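Local coordinates for protein 1,3,6,8-tetrahydroxynaphthalene synthase (Streptomyces coelicolor, PDB 1U0M) that condenses five malonyl-CoA units into a pentaketide and cyclises it to 1,3,6,8-tetrahydroxynaphthalene, a precursor of melanin and other secondary metabolites, at residues R87-L101 / D198-G210. Residues are numbered along the deposited sequence; the frame is centred on the assembly and turned at random.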
ATOM      1  N   ARG A  87      -7.438  12.420  15.322  1.00 40.94           N
ATOM      2  CA  ARG A  87      -6.742  13.567  14.741  1.00 40.28           C
ATOM      3  C   ARG A  87      -6.907  13.772  13.230  1.00 41.66           C
ATOM      4  O   ARG A  87      -7.032  14.901  12.761  1.00 41.25           O
ATOM      5  CB  ARG A  87      -5.243  13.494  15.061  1.00 39.41           C
ATOM      6  CG  ARG A  87      -4.888  13.507  16.538  1.00 35.87           C
ATOM      7  CD  ARG A  87      -3.382  13.407  16.706  1.00 35.20           C
ATOM      8  NE  ARG A  87      -2.968  13.221  18.091  1.00 31.07           N
ATOM      9  CZ  ARG A  87      -2.771  14.210  18.952  1.00 32.37           C
ATOM     10  NH1 ARG A  87      -2.952  15.469  18.569  1.00 30.55           N
ATOM     11  NH2 ARG A  87      -2.369  13.939  20.191  1.00 30.94           N
ATOM     12  N   VAL A  88      -6.907  12.687  12.465  1.00 43.07           N
ATOM     13  CA  VAL A  88      -7.004  12.800  11.016  1.00 44.41           C
ATOM     14  C   VAL A  88      -8.197  13.612  10.488  1.00 44.29           C
ATOM     15  O   VAL A  88      -8.017  14.519   9.678  1.00 44.81           O
ATOM     16  CB  VAL A  88      -6.976  11.395  10.361  1.00 43.49           C
ATOM     17  CG1 VAL A  88      -7.083  11.513   8.857  1.00 42.52           C
ATOM     18  CG2 VAL A  88      -5.677  10.687  10.721  1.00 43.27           C
ATOM     19  N   PRO A  89      -9.420  13.301  10.942  1.00 45.41           N
ATOM     20  CA  PRO A  89     -10.648  13.992  10.519  1.00 47.00           C
ATOM     21  C   PRO A  89     -10.556  15.519  10.349  1.00 47.78           C
ATOM     22  O   PRO A  89     -10.831  16.056   9.267  1.00 46.34           O
ATOM     23  CB  PRO A  89     -11.641  13.590  11.599  1.00 46.78           C
ATOM     24  CG  PRO A  89     -11.246  12.174  11.859  1.00 45.91           C
ATOM     25  CD  PRO A  89      -9.735  12.264  11.944  1.00 45.74           C
ATOM     26  N   ALA A  90     -10.173  16.213  11.413  1.00 47.38           N
ATOM     27  CA  ALA A  90     -10.055  17.666  11.365  1.00 48.30           C
ATOM     28  C   ALA A  90      -9.201  18.130  10.200  1.00 50.23           C
ATOM     29  O   ALA A  90      -9.595  19.017   9.441  1.00 52.09           O
ATOM     30  CB  ALA A  90      -9.468  18.180  12.656  1.00 45.34           C
ATOM     31  N   VAL A  91      -8.028  17.526  10.051  1.00 50.23           N
ATOM     32  CA  VAL A  91      -7.122  17.922   8.986  1.00 50.80           C
ATOM     33  C   VAL A  91      -7.710  17.725   7.602  1.00 51.53           C
ATOM     34  O   VAL A  91      -7.566  18.591   6.740  1.00 52.53           O
ATOM     35  CB  VAL A  91      -5.782  17.171   9.088  1.00 49.38           C
ATOM     36  CG1 VAL A  91      -4.828  17.659   8.004  1.00 45.30           C
ATOM     37  CG2 VAL A  91      -5.176  17.394  10.469  1.00 47.20           C
ATOM     38  N   ILE A  92      -8.362  16.589   7.380  1.00 52.50           N
ATOM     39  CA  ILE A  92      -8.973  16.323   6.084  1.00 53.46           C
ATOM     40  C   ILE A  92      -9.960  17.448   5.783  1.00 54.23           C
ATOM     41  O   ILE A  92      -9.993  17.986   4.678  1.00 53.37           O
ATOM     42  CB  ILE A  92      -9.709  14.960   6.081  1.00 53.17           C
ATOM     43  CG1 ILE A  92      -8.686  13.824   5.970  1.00 52.63           C
ATOM     44  CG2 ILE A  92     -10.701  14.902   4.935  1.00 53.49           C
ATOM     45  CD1 ILE A  92      -9.281  12.437   6.068  1.00 52.86           C
ATOM     46  N   GLN A  93     -10.751  17.806   6.789  1.00 55.30           N
ATOM     47  CA  GLN A  93     -11.737  18.870   6.657  1.00 57.71           C
ATOM     48  C   GLN A  93     -11.126  20.128   6.038  1.00 58.71           C
ATOM     49  O   GLN A  93     -11.450  20.508   4.911  1.00 58.83           O
ATOM     50  CB  GLN A  93     -12.310  19.224   8.024  1.00 57.79           C
ATOM     51  CG  GLN A  93     -13.426  20.223   7.943  1.00 59.30           C
ATOM     52  CD  GLN A  93     -14.637  19.652   7.234  1.00 61.41           C
ATOM     53  OE1 GLN A  93     -15.353  18.810   7.786  1.00 61.26           O
ATOM     54  NE2 GLN A  93     -14.867  20.095   5.999  1.00 61.65           N
ATOM     55  N   ARG A  94     -10.244  20.768   6.798  1.00 58.46           N
ATOM     56  CA  ARG A  94      -9.577  21.983   6.362  1.00 57.81           C
ATOM     57  C   ARG A  94      -8.977  21.863   4.972  1.00 58.06           C
ATOM     58  O   ARG A  94      -8.729  22.871   4.315  1.00 57.93           O
ATOM     59  CB  ARG A  94      -8.484  22.350   7.363  1.00 58.17           C
ATOM     60  CG  ARG A  94      -9.027  22.855   8.687  1.00 58.24           C
ATOM     61  CD  ARG A  94      -8.184  22.371   9.832  1.00 58.19           C
ATOM     62  NE  ARG A  94      -6.765  22.469   9.516  1.00 55.86           N
ATOM     63  CZ  ARG A  94      -5.805  21.993  10.294  1.00 53.96           C
ATOM     64  NH1 ARG A  94      -6.120  21.389  11.433  1.00 54.65           N
ATOM     65  NH2 ARG A  94      -4.538  22.115   9.928  1.00 52.07           N
ATOM     66  N   ALA A  95      -8.734  20.633   4.530  1.00 57.46           N
ATOM     67  CA  ALA A  95      -8.166  20.402   3.206  1.00 57.91           C
ATOM     68  C   ALA A  95      -9.264  20.436   2.149  1.00 58.12           C
ATOM     69  O   ALA A  95      -9.001  20.725   0.984  1.00 57.88           O
ATOM     70  CB  ALA A  95      -7.444  19.059   3.168  1.00 57.36           C
ATOM     71  N   LEU A  96     -10.488  20.115   2.556  1.00 58.93           N
ATOM     72  CA  LEU A  96     -11.627  20.133   1.647  1.00 60.38           C
ATOM     73  C   LEU A  96     -12.061  21.587   1.511  1.00 62.25           C
ATOM     74  O   LEU A  96     -12.270  22.095   0.405  1.00 62.03           O
ATOM     75  CB  LEU A  96     -12.778  19.300   2.213  1.00 57.98           C
ATOM     76  CG  LEU A  96     -12.545  17.790   2.268  1.00 57.79           C
ATOM     77  CD1 LEU A  96     -13.712  17.101   2.951  1.00 55.97           C
ATOM     78  CD2 LEU A  96     -12.362  17.261   0.860  1.00 56.81           C
ATOM     79  N   ASP A  97     -12.180  22.251   2.656  1.00 63.31           N
ATOM     80  CA  ASP A  97     -12.574  23.647   2.698  1.00 63.75           C
ATOM     81  C   ASP A  97     -11.687  24.489   1.781  1.00 65.65           C
ATOM     82  O   ASP A  97     -12.178  25.355   1.060  1.00 67.76           O
ATOM     83  CB  ASP A  97     -12.503  24.161   4.138  1.00 60.97           C
ATOM     84  CG  ASP A  97     -13.475  23.440   5.064  1.00 59.14           C
ATOM     85  OD1 ASP A  97     -14.296  22.645   4.562  1.00 58.60           O
ATOM     86  OD2 ASP A  97     -13.426  23.672   6.291  1.00 56.44           O
ATOM     87  N   ASP A  98     -10.385  24.226   1.796  1.00 66.79           N
ATOM     88  CA  ASP A  98      -9.446  24.967   0.953  1.00 67.87           C
ATOM     89  C   ASP A  98      -9.624  24.679  -0.536  1.00 69.16           C
ATOM     90  O   ASP A  98      -9.645  25.597  -1.356  1.00 70.04           O
ATOM     91  CB  ASP A  98      -8.006  24.653   1.355  1.00 67.28           C
ATOM     92  CG  ASP A  98      -7.573  25.396   2.597  1.00 65.89           C
ATOM     93  OD1 ASP A  98      -8.321  25.366   3.597  1.00 66.77           O
ATOM     94  OD2 ASP A  98      -6.481  26.005   2.573  1.00 64.89           O
ATOM     95  N   ALA A  99      -9.735  23.405  -0.890  1.00 69.96           N
ATOM     96  CA  ALA A  99      -9.913  23.035  -2.290  1.00 70.61           C
ATOM     97  C   ALA A  99     -11.362  23.297  -2.688  1.00 71.09           C
ATOM     98  O   ALA A  99     -11.722  23.255  -3.865  1.00 71.04           O
ATOM     99  CB  ALA A  99      -9.562  21.569  -2.492  1.00 70.47           C
ATOM    100  N   GLU A 100     -12.187  23.576  -1.685  1.00 71.74           N
ATOM    101  CA  GLU A 100     -13.599  23.848  -1.898  1.00 71.98           C
ATOM    102  C   GLU A 100     -14.311  22.640  -2.494  1.00 71.59           C
ATOM    103  O   GLU A 100     -14.624  22.600  -3.686  1.00 71.69           O
ATOM    104  CB  GLU A 100     -13.764  25.081  -2.792  1.00 73.77           C
ATOM    105  CG  GLU A 100     -13.088  26.321  -2.211  1.00 74.38           C
ATOM    106  CD  GLU A 100     -13.251  27.557  -3.072  1.00 74.95           C
ATOM    107  OE1 GLU A 100     -13.019  27.465  -4.296  1.00 76.18           O
ATOM    108  OE2 GLU A 100     -13.598  28.623  -2.521  1.00 74.28           O
ATOM    109  N   LEU A 101     -14.531  21.646  -1.635  1.00 70.45           N
ATOM    110  CA  LEU A 101     -15.218  20.409  -1.977  1.00 68.44           C
ATOM    111  C   LEU A 101     -15.797  19.869  -0.692  1.00 68.03           C
ATOM    112  O   LEU A 101     -15.421  20.289   0.401  1.00 67.69           O
ATOM    113  CB  LEU A 101     -14.263  19.341  -2.518  1.00 69.13           C
ATOM    114  CG  LEU A 101     -13.557  19.456  -3.863  1.00 69.20           C
ATOM    115  CD1 LEU A 101     -14.573  19.807  -4.921  1.00 70.92           C
ATOM    116  CD2 LEU A 101     -12.460  20.487  -3.781  1.00 69.30           C
ATOM    117  N   ASP A 198       6.210  13.496  14.674  1.00 31.82           N
ATOM    118  CA  ASP A 198       4.861  13.087  14.291  1.00 29.53           C
ATOM    119  C   ASP A 198       4.117  14.251  13.607  1.00 30.96           C
ATOM    120  O   ASP A 198       4.204  15.400  14.035  1.00 28.88           O
ATOM    121  CB  ASP A 198       4.062  12.618  15.507  1.00 27.75           C
ATOM    122  CG  ASP A 198       4.750  11.495  16.281  1.00 24.87           C
ATOM    123  OD1 ASP A 198       5.635  10.792  15.744  1.00 28.04           O
ATOM    124  OD2 ASP A 198       4.379  11.312  17.444  1.00 24.15           O
ATOM    125  N   GLY A 199       3.393  13.942  12.537  1.00 32.91           N
ATOM    126  CA  GLY A 199       2.659  14.970  11.808  1.00 32.41           C
ATOM    127  C   GLY A 199       1.617  14.368  10.883  1.00 33.76           C
ATOM    128  O   GLY A 199       1.741  13.220  10.456  1.00 32.69           O
ATOM    129  N   ILE A 200       0.585  15.146  10.574  1.00 35.59           N
ATOM    130  CA  ILE A 200      -0.492  14.698   9.699  1.00 38.07           C
ATOM    131  C   ILE A 200      -0.779  15.731   8.600  1.00 38.59           C
ATOM    132  O   ILE A 200      -0.952  16.913   8.874  1.00 38.29           O
ATOM    133  CB  ILE A 200      -1.788  14.461  10.498  1.00 37.19           C
ATOM    134  CG1 ILE A 200      -1.538  13.422  11.589  1.00 36.97           C
ATOM    135  CG2 ILE A 200      -2.906  13.997   9.556  1.00 39.22           C
ATOM    136  CD1 ILE A 200      -2.665  13.269  12.567  1.00 34.06           C
ATOM    137  N   ALA A 201      -0.830  15.273   7.358  1.00 40.53           N
ATOM    138  CA  ALA A 201      -1.103  16.163   6.239  1.00 43.54           C
ATOM    139  C   ALA A 201      -2.199  15.601   5.348  1.00 44.83           C
ATOM    140  O   ALA A 201      -2.302  14.384   5.163  1.00 43.86           O
ATOM    141  CB  ALA A 201       0.162  16.383   5.429  1.00 43.60           C
ATOM    142  N   ALA A 202      -3.008  16.505   4.798  1.00 47.21           N
ATOM    143  CA  ALA A 202      -4.118  16.156   3.911  1.00 48.51           C
ATOM    144  C   ALA A 202      -4.238  17.246   2.856  1.00 50.03           C
ATOM    145  O   ALA A 202      -4.340  18.429   3.182  1.00 51.21           O
ATOM    146  CB  ALA A 202      -5.417  16.053   4.706  1.00 46.69           C
ATOM    147  N   ALA A 203      -4.220  16.846   1.592  1.00 50.77           N
ATOM    148  CA  ALA A 203      -4.314  17.803   0.503  1.00 52.31           C
ATOM    149  C   ALA A 203      -5.187  17.259  -0.605  1.00 53.60           C
ATOM    150  O   ALA A 203      -5.170  16.066  -0.897  1.00 53.72           O
ATOM    151  CB  ALA A 203      -2.930  18.115  -0.036  1.00 53.27           C
ATOM    152  N   VAL A 204      -5.955  18.143  -1.225  1.00 55.96           N
ATOM    153  CA  VAL A 204      -6.829  17.727  -2.298  1.00 57.70           C
ATOM    154  C   VAL A 204      -6.195  18.075  -3.628  1.00 60.82           C
ATOM    155  O   VAL A 204      -5.442  19.041  -3.736  1.00 62.05           O
ATOM    156  CB  VAL A 204      -8.187  18.418  -2.200  1.00 56.17           C
ATOM    157  CG1 VAL A 204      -9.147  17.809  -3.210  1.00 55.90           C
ATOM    158  CG2 VAL A 204      -8.728  18.290  -0.789  1.00 55.27           C
ATOM    159  N   VAL A 205      -6.478  17.262  -4.637  1.00 63.05           N
ATOM    160  CA  VAL A 205      -5.960  17.511  -5.968  1.00 66.04           C
ATOM    161  C   VAL A 205      -7.132  17.455  -6.931  1.00 67.73           C
ATOM    162  O   VAL A 205      -7.464  16.399  -7.471  1.00 66.99           O
ATOM    163  CB  VAL A 205      -4.902  16.475  -6.379  1.00 66.67           C
ATOM    164  CG1 VAL A 205      -3.628  16.695  -5.579  1.00 67.05           C
ATOM    165  CG2 VAL A 205      -5.435  15.078  -6.154  1.00 67.84           C
ATOM    166  N   ARG A 206      -7.772  18.604  -7.118  1.00 70.22           N
ATOM    167  CA  ARG A 206      -8.912  18.701  -8.014  1.00 71.90           C
ATOM    168  C   ARG A 206      -8.405  18.924  -9.431  1.00 72.33           C
ATOM    169  O   ARG A 206      -7.618  19.834  -9.683  1.00 71.81           O
ATOM    170  CB  ARG A 206      -9.825  19.851  -7.577  1.00 72.78           C
ATOM    171  CG  ARG A 206      -9.183  21.225  -7.657  1.00 75.94           C
ATOM    172  CD  ARG A 206      -9.956  22.265  -6.850  1.00 78.11           C
ATOM    173  NE  ARG A 206     -10.385  23.406  -7.660  1.00 80.34           N
ATOM    174  CZ  ARG A 206     -10.647  24.619  -7.172  1.00 82.01           C
ATOM    175  NH1 ARG A 206     -10.524  24.863  -5.873  1.00 82.02           N
ATOM    176  NH2 ARG A 206     -11.027  25.593  -7.987  1.00 83.29           N
ATOM    177  N   GLY A 207      -8.838  18.063 -10.345  1.00 73.92           N
ATOM    178  CA  GLY A 207      -8.428  18.185 -11.730  1.00 75.96           C
ATOM    179  C   GLY A 207      -9.327  19.190 -12.414  1.00 77.49           C
ATOM    180  O   GLY A 207      -8.952  19.805 -13.411  1.00 78.02           O
ATOM    181  N   ARG A 208     -10.520  19.359 -11.851  1.00 79.21           N
ATOM    182  CA  ARG A 208     -11.520  20.284 -12.370  1.00 80.31           C
ATOM    183  C   ARG A 208     -10.906  21.647 -12.671  1.00 80.73           C
ATOM    184  O   ARG A 208     -11.206  22.264 -13.694  1.00 81.80           O
ATOM    185  CB  ARG A 208     -12.658  20.442 -11.352  1.00 80.76           C
ATOM    186  CG  ARG A 208     -12.650  21.754 -10.569  1.00 81.36           C
ATOM    187  CD  ARG A 208     -12.665  21.516  -9.072  1.00 81.99           C
ATOM    188  NE  ARG A 208     -13.101  22.698  -8.335  1.00 83.76           N
ATOM    189  CZ  ARG A 208     -13.137  22.777  -7.007  1.00 84.69           C
ATOM    190  NH1 ARG A 208     -12.754  21.744  -6.277  1.00 85.27           N
ATOM    191  NH2 ARG A 208     -13.566  23.881  -6.408  1.00 85.73           N
ATOM    192  N   GLY A 209     -10.042  22.105 -11.774  1.00 80.26           N
ATOM    193  CA  GLY A 209      -9.403  23.393 -11.949  1.00 80.15           C
ATOM    194  C   GLY A 209      -9.258  24.069 -10.604  1.00 79.73           C
ATOM    195  O   GLY A 209     -10.110  24.858 -10.198  1.00 79.83           O
ATOM    196  N   GLY A 210      -8.174  23.755  -9.908  1.00 79.28           N
ATOM    197  CA  GLY A 210      -7.959  24.342  -8.606  1.00 78.12           C
ATOM    198  C   GLY A 210      -6.987  25.494  -8.586  1.00 77.97           C
ATOM    199  O   GLY A 210      -6.653  26.077  -9.618  1.00 77.56           O
TER
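The helical segment 87-99 lies on strand 198-206 with axes 7.1 Å apart at closest approach, and the two run in nearly the same direction, 29° apart. Ile-200, Ala-202 and Val-204, every second residue of the strand, turn their side chains toward the helix. Ile-200 carries CG1 anti to its carbonyl carbon (chi1 -58°), and the chain then extends so that CD1 reaches CB of Arg-87 at 3.6 Å. Its CG2 branch faces CG2 of Val-91. The other Val-91 branch, CG1, rests on CB of Ala-202, 3.7 Å away. The small Ala-202 methyl also lies against the backbone of Ile-92; its CB is 3.8 Å from Ile-92 CA. Helix 122-129 packs on Ile-92 through Leu-126. Packing is tight at Ala-99, whose CB sits 3.5 Å from CB of Val-204. Leu-96 adds CD2 against CG2 of Val-204, the two side chains lying roughly perpendicular.

Beyond Ala-99 polar groups join the contact. The helix closes in a Schellman motif, with Leu-101 N bonded back to Leu-96 O and Glu-100 at the C-prime position with positive phi. Arg-208 NH2 makes a weak hydrogen bond to Glu-100 O (3.2 Å). A long salt bridge joins Glu-100 OE1 and Arg-206 NH1 (3.9 Å). This is helix-on-sheet packing in the layered alpha-beta-alpha-beta-alpha thiolase fold of chalcone synthase-like enzymes, away from the probable active-site Cys-146.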